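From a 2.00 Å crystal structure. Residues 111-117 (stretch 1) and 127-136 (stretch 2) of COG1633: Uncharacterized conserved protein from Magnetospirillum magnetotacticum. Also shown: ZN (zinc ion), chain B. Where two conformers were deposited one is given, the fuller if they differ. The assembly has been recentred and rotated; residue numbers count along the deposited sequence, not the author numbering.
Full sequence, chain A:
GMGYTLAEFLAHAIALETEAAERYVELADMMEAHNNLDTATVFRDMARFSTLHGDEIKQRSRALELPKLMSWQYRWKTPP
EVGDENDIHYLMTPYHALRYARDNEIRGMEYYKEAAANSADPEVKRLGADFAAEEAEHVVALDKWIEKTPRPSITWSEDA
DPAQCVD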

ATOM      1  N   TYR A 111       2.741 -14.122  -9.286  1.00 36.43           N
ATOM      2  CA  TYR A 111       2.372 -13.314 -10.469  1.00 36.59           C
ATOM      3  C   TYR A 111       3.166 -13.686 -11.719  1.00 36.59           C
ATOM      4  O   TYR A 111       2.632 -13.838 -12.830  1.00 36.29           O
ATOM      5  CB  TYR A 111       2.541 -11.808 -10.245  1.00 36.73           C
ATOM      6  CG  TYR A 111       2.372 -11.083 -11.583  1.00 38.21           C
ATOM      7  CD1 TYR A 111       1.118 -10.910 -12.139  1.00 38.91           C
ATOM      8  CD2 TYR A 111       3.465 -10.699 -12.326  1.00 36.66           C
ATOM      9  CE1 TYR A 111       0.950 -10.325 -13.388  1.00 39.63           C
ATOM     10  CE2 TYR A 111       3.305 -10.076 -13.597  1.00 37.93           C
ATOM     11  CZ  TYR A 111       2.066  -9.890 -14.098  1.00 39.71           C
ATOM     12  OH  TYR A 111       1.871  -9.312 -15.330  1.00 39.68           O
ATOM     13  N   TYR A 112       4.467 -13.787 -11.561  1.00 36.88           N
ATOM     14  CA  TYR A 112       5.304 -14.189 -12.672  1.00 36.55           C
ATOM     15  C   TYR A 112       4.956 -15.583 -13.196  1.00 36.62           C
ATOM     16  O   TYR A 112       4.855 -15.776 -14.386  1.00 36.10           O
ATOM     17  CB  TYR A 112       6.764 -14.105 -12.276  1.00 36.90           C
ATOM     18  CG  TYR A 112       7.262 -12.670 -12.062  1.00 36.32           C
ATOM     19  CD1 TYR A 112       6.975 -11.658 -12.959  1.00 38.79           C
ATOM     20  CD2 TYR A 112       8.006 -12.350 -10.936  1.00 37.34           C
ATOM     21  CE1 TYR A 112       7.454 -10.323 -12.740  1.00 37.30           C
ATOM     22  CE2 TYR A 112       8.466 -11.071 -10.696  1.00 37.68           C
ATOM     23  CZ  TYR A 112       8.207 -10.060 -11.603  1.00 40.15           C
ATOM     24  OH  TYR A 112       8.684  -8.785 -11.333  1.00 38.06           O
ATOM     25  N   LYS A 113       4.766 -16.553 -12.314  1.00 36.29           N
ATOM     26  CA  LYS A 113       4.400 -17.900 -12.758  1.00 37.98           C
ATOM     27  C   LYS A 113       3.072 -17.947 -13.503  1.00 38.49           C
ATOM     28  O   LYS A 113       2.900 -18.696 -14.468  1.00 37.70           O
ATOM     29  CB  LYS A 113       4.290 -18.817 -11.552  1.00 38.57           C
ATOM     30  CG  LYS A 113       5.611 -19.192 -10.929  1.00 41.16           C
ATOM     31  CD  LYS A 113       5.399 -19.946  -9.619  1.00 45.05           C
ATOM     32  CE  LYS A 113       4.827 -21.321  -9.812  1.00 46.86           C
ATOM     33  NZ  LYS A 113       5.759 -22.156 -10.630  1.00 49.36           N
ATOM     34  N   GLU A 114       2.112 -17.182 -13.004  1.00 38.74           N
ATOM     35  CA  GLU A 114       0.772 -17.123 -13.580  1.00 40.03           C
ATOM     36  C   GLU A 114       0.802 -16.467 -14.975  1.00 39.24           C
ATOM     37  O   GLU A 114       0.124 -16.906 -15.896  1.00 38.57           O
ATOM     38  CB  GLU A 114      -0.129 -16.312 -12.623  1.00 40.78           C
ATOM     39  CG  GLU A 114      -1.604 -16.478 -12.798  1.00 45.12           C
ATOM     40  CD  GLU A 114      -2.079 -17.850 -12.375  1.00 51.24           C
ATOM     41  OE1 GLU A 114      -1.402 -18.499 -11.533  1.00 53.40           O
ATOM     42  OE2 GLU A 114      -3.135 -18.277 -12.899  1.00 53.70           O
ATOM     43  N   ALA A 115       1.601 -15.413 -15.118  1.00 39.11           N
ATOM     44  CA  ALA A 115       1.768 -14.745 -16.388  1.00 39.42           C
ATOM     45  C   ALA A 115       2.438 -15.678 -17.396  1.00 40.03           C
ATOM     46  O   ALA A 115       1.958 -15.828 -18.520  1.00 40.41           O
ATOM     47  CB  ALA A 115       2.567 -13.482 -16.213  1.00 39.73           C
ATOM     48  N   ALA A 116       3.521 -16.328 -17.000  1.00 40.04           N
ATOM     49  CA  ALA A 116       4.202 -17.258 -17.895  1.00 40.91           C
ATOM     50  C   ALA A 116       3.302 -18.429 -18.382  1.00 41.69           C
ATOM     51  O   ALA A 116       3.424 -18.889 -19.508  1.00 42.36           O
ATOM     52  CB  ALA A 116       5.448 -17.798 -17.214  1.00 41.01           C
ATOM     53  N   ALA A 117       2.384 -18.869 -17.533  1.00 41.80           N
ATOM     54  CA  ALA A 117       1.479 -19.967 -17.843  1.00 41.96           C
ATOM     55  C   ALA A 117       0.324 -19.542 -18.733  1.00 42.12           C
ATOM     56  O   ALA A 117      -0.112 -20.307 -19.591  1.00 42.90           O
ATOM     57  CB  ALA A 117       0.936 -20.532 -16.561  1.00 42.20           C
ATOM     58  N   LEU A 127      10.203 -14.334 -19.930  1.00 36.56           N
ATOM     59  CA  LEU A 127      10.586 -13.501 -18.791  1.00 35.96           C
ATOM     60  C   LEU A 127       9.850 -13.927 -17.540  1.00 36.28           C
ATOM     61  O   LEU A 127      10.399 -13.890 -16.455  1.00 36.09           O
ATOM     62  CB  LEU A 127      10.319 -12.047 -19.081  1.00 36.77           C
ATOM     63  CG  LEU A 127      11.095 -11.424 -20.241  1.00 33.79           C
ATOM     64  CD1 LEU A 127      10.636  -9.993 -20.459  1.00 34.78           C
ATOM     65  CD2 LEU A 127      12.570 -11.513 -20.016  1.00 34.74           C
ATOM     66  N   GLY A 128       8.585 -14.298 -17.692  1.00 36.26           N
ATOM     67  CA  GLY A 128       7.811 -14.753 -16.569  1.00 36.32           C
ATOM     68  C   GLY A 128       8.454 -15.941 -15.890  1.00 36.14           C
ATOM     69  O   GLY A 128       8.558 -15.989 -14.672  1.00 36.77           O
ATOM     70  N   ALA A 129       8.918 -16.892 -16.672  1.00 36.45           N
ATOM     71  CA  ALA A 129       9.614 -18.059 -16.106  1.00 36.55           C
ATOM     72  C   ALA A 129      10.963 -17.726 -15.490  1.00 36.27           C
ATOM     73  O   ALA A 129      11.299 -18.225 -14.438  1.00 36.73           O
ATOM     74  CB  ALA A 129       9.785 -19.101 -17.154  1.00 36.61           C
ATOM     75  N   ASP A 130      11.735 -16.893 -16.176  1.00 37.36           N
ATOM     76  CA  ASP A 130      13.011 -16.450 -15.691  1.00 36.88           C
ATOM     77  C   ASP A 130      12.816 -15.694 -14.404  1.00 36.46           C
ATOM     78  O   ASP A 130      13.490 -15.992 -13.416  1.00 36.26           O
ATOM     79  CB  ASP A 130      13.723 -15.576 -16.736  1.00 37.70           C
ATOM     80  CG  ASP A 130      14.266 -16.382 -17.919  1.00 39.76           C
ATOM     81  OD1 ASP A 130      14.298 -17.627 -17.874  1.00 39.47           O
ATOM     82  OD2 ASP A 130      14.672 -15.756 -18.910  1.00 42.98           O
ATOM     83  N   PHE A 131      11.880 -14.743 -14.393  1.00 35.92           N
ATOM     84  CA  PHE A 131      11.674 -13.889 -13.215  1.00 36.12           C
ATOM     85  C   PHE A 131      11.137 -14.704 -12.032  1.00 36.81           C
ATOM     86  O   PHE A 131      11.570 -14.498 -10.907  1.00 36.77           O
ATOM     87  CB  PHE A 131      10.725 -12.727 -13.492  1.00 36.72           C
ATOM     88  CG  PHE A 131      11.288 -11.649 -14.400  1.00 35.56           C
ATOM     89  CD1 PHE A 131      12.539 -11.763 -15.011  1.00 38.20           C
ATOM     90  CD2 PHE A 131      10.517 -10.563 -14.699  1.00 37.47           C
ATOM     91  CE1 PHE A 131      13.000 -10.778 -15.892  1.00 37.23           C
ATOM     92  CE2 PHE A 131      10.965  -9.573 -15.567  1.00 40.29           C
ATOM     93  CZ  PHE A 131      12.204  -9.701 -16.179  1.00 37.80           C
ATOM     94  N   ALA A 132      10.211 -15.626 -12.292  1.00 36.31           N
ATOM     95  CA  ALA A 132       9.677 -16.536 -11.252  1.00 35.91           C
ATOM     96  C   ALA A 132      10.756 -17.413 -10.606  1.00 36.63           C
ATOM     97  O   ALA A 132      10.747 -17.594  -9.381  1.00 36.99           O
ATOM     98  CB  ALA A 132       8.648 -17.394 -11.826  1.00 35.87           C
ATOM     99  N   ALA A 133      11.665 -17.967 -11.412  1.00 36.75           N
ATOM    100  CA  ALA A 133      12.759 -18.788 -10.901  1.00 37.15           C
ATOM    101  C   ALA A 133      13.655 -17.995  -9.956  1.00 38.04           C
ATOM    102  O   ALA A 133      14.072 -18.510  -8.914  1.00 36.72           O
ATOM    103  CB  ALA A 133      13.586 -19.396 -12.055  1.00 36.93           C
ATOM    104  N   GLU A 134      13.971 -16.757 -10.323  1.00 38.54           N
ATOM    105  CA  GLU A 134      14.775 -15.926  -9.432  0.50 39.51           C
ATOM    106  C   GLU A 134      14.023 -15.526  -8.149  1.00 39.38           C
ATOM    107  O   GLU A 134      14.618 -15.529  -7.076  1.00 38.35           O
ATOM    108  CB  GLU A 134      15.308 -14.682 -10.157  0.50 39.94           C
ATOM    109  CG  GLU A 134      16.171 -13.745  -9.293  0.50 41.81           C
ATOM    110  CD  GLU A 134      17.620 -14.175  -9.113  0.50 42.43           C
ATOM    111  OE1 GLU A 134      18.150 -14.969  -9.921  0.50 45.76           O
ATOM    112  OE2 GLU A 134      18.244 -13.680  -8.153  0.50 43.39           O
ATOM    113  N   GLU A 135      12.748 -15.192  -8.239  1.00 39.28           N
ATOM    114  CA  GLU A 135      12.023 -14.841  -7.043  1.00 39.32           C
ATOM    115  C   GLU A 135      11.973 -16.026  -6.125  1.00 38.79           C
ATOM    116  O   GLU A 135      12.048 -15.852  -4.922  1.00 39.09           O
ATOM    117  CB  GLU A 135      10.625 -14.299  -7.382  1.00 39.68           C
ATOM    118  CG  GLU A 135      10.741 -12.992  -8.179  1.00 40.56           C
ATOM    119  CD  GLU A 135      11.638 -11.989  -7.470  1.00 41.67           C
ATOM    120  OE1 GLU A 135      11.445 -11.825  -6.273  1.00 41.31           O
ATOM    121  OE2 GLU A 135      12.566 -11.418  -8.069  1.00 43.40           O
ATOM    122  N   ALA A 136      11.900 -17.227  -6.703  1.00 38.76           N
ATOM    123  CA  ALA A 136      11.881 -18.498  -5.960  1.00 38.66           C
ATOM    124  C   ALA A 136      13.160 -18.705  -5.181  1.00 38.65           C
ATOM    125  O   ALA A 136      13.150 -19.199  -4.051  1.00 38.40           O
ATOM    126  CB  ALA A 136      11.653 -19.684  -6.913  1.00 37.89           C
TER
HETATM  127 ZN    ZN B 300      12.552 -11.261  -4.875  1.00 27.11          ZN

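The two helices approach to 7.6 Å between axes without a single hydrogen bond across the contact, and the closeness centres on Gly-128, whose CA lies 4.6 Å from the CA of Ala-116. A side chain at this glycine would have pointed toward the other helix: an ideally placed CB would fall 2.9 Å from Ala-116 CB, a clash, and 3.1 Å from Tyr-112 O. With none present, the methyl of Ala-116 rests directly on the backbone, its CB 3.8 Å from Gly-128 C and 3.6 Å from Ala-129 N.

The helices run roughly antiparallel, at 156°, so one turn back along the first helix from Ala-116 corresponds to one turn forward along the second from Gly-128. There Tyr-112, buried and with chi1 in the m well, enters a hole formed by Gly-128, Phe-131, Ala-132 and Glu-135. Its CB lies 3.5 Å from Gly-128 O, an oxygen already engaged by Ala-132 N within its own helix, and 3.8 Å from Ala-132 CB. The small side chain of Ala-132 lets the base of the tyrosine come close.

Phe-131, also m, covers one face of the tyrosine ring. Phe-131 CB sits 3.7 Å from the centroid of the Tyr-112 ring, almost on the normal, in a CH-pi contact. The Phe-131 ring presents an edge to that face of the Tyr-112 ring, with the two ring planes at 82° and their centroids 5.3 Å apart; Phe-131 CD2 approaches Tyr-112 CE1 to 3.6 Å. At the ring's edge, Glu-135 contributes its aliphatic portion, CG lying 3.9 Å from Tyr-112 CE2, while its carboxylate binds zinc through OE1 at 1.9 Å from ZN.

At the margin, the CA-to-CB bond of Lys-113 points away, yet its CG packs 3.6 Å from Ala-132 CB, and NZ finds a hydrogen bond elsewhere in the structure. Altogether the contact buries 318 Å², held by apolar and aromatic packing.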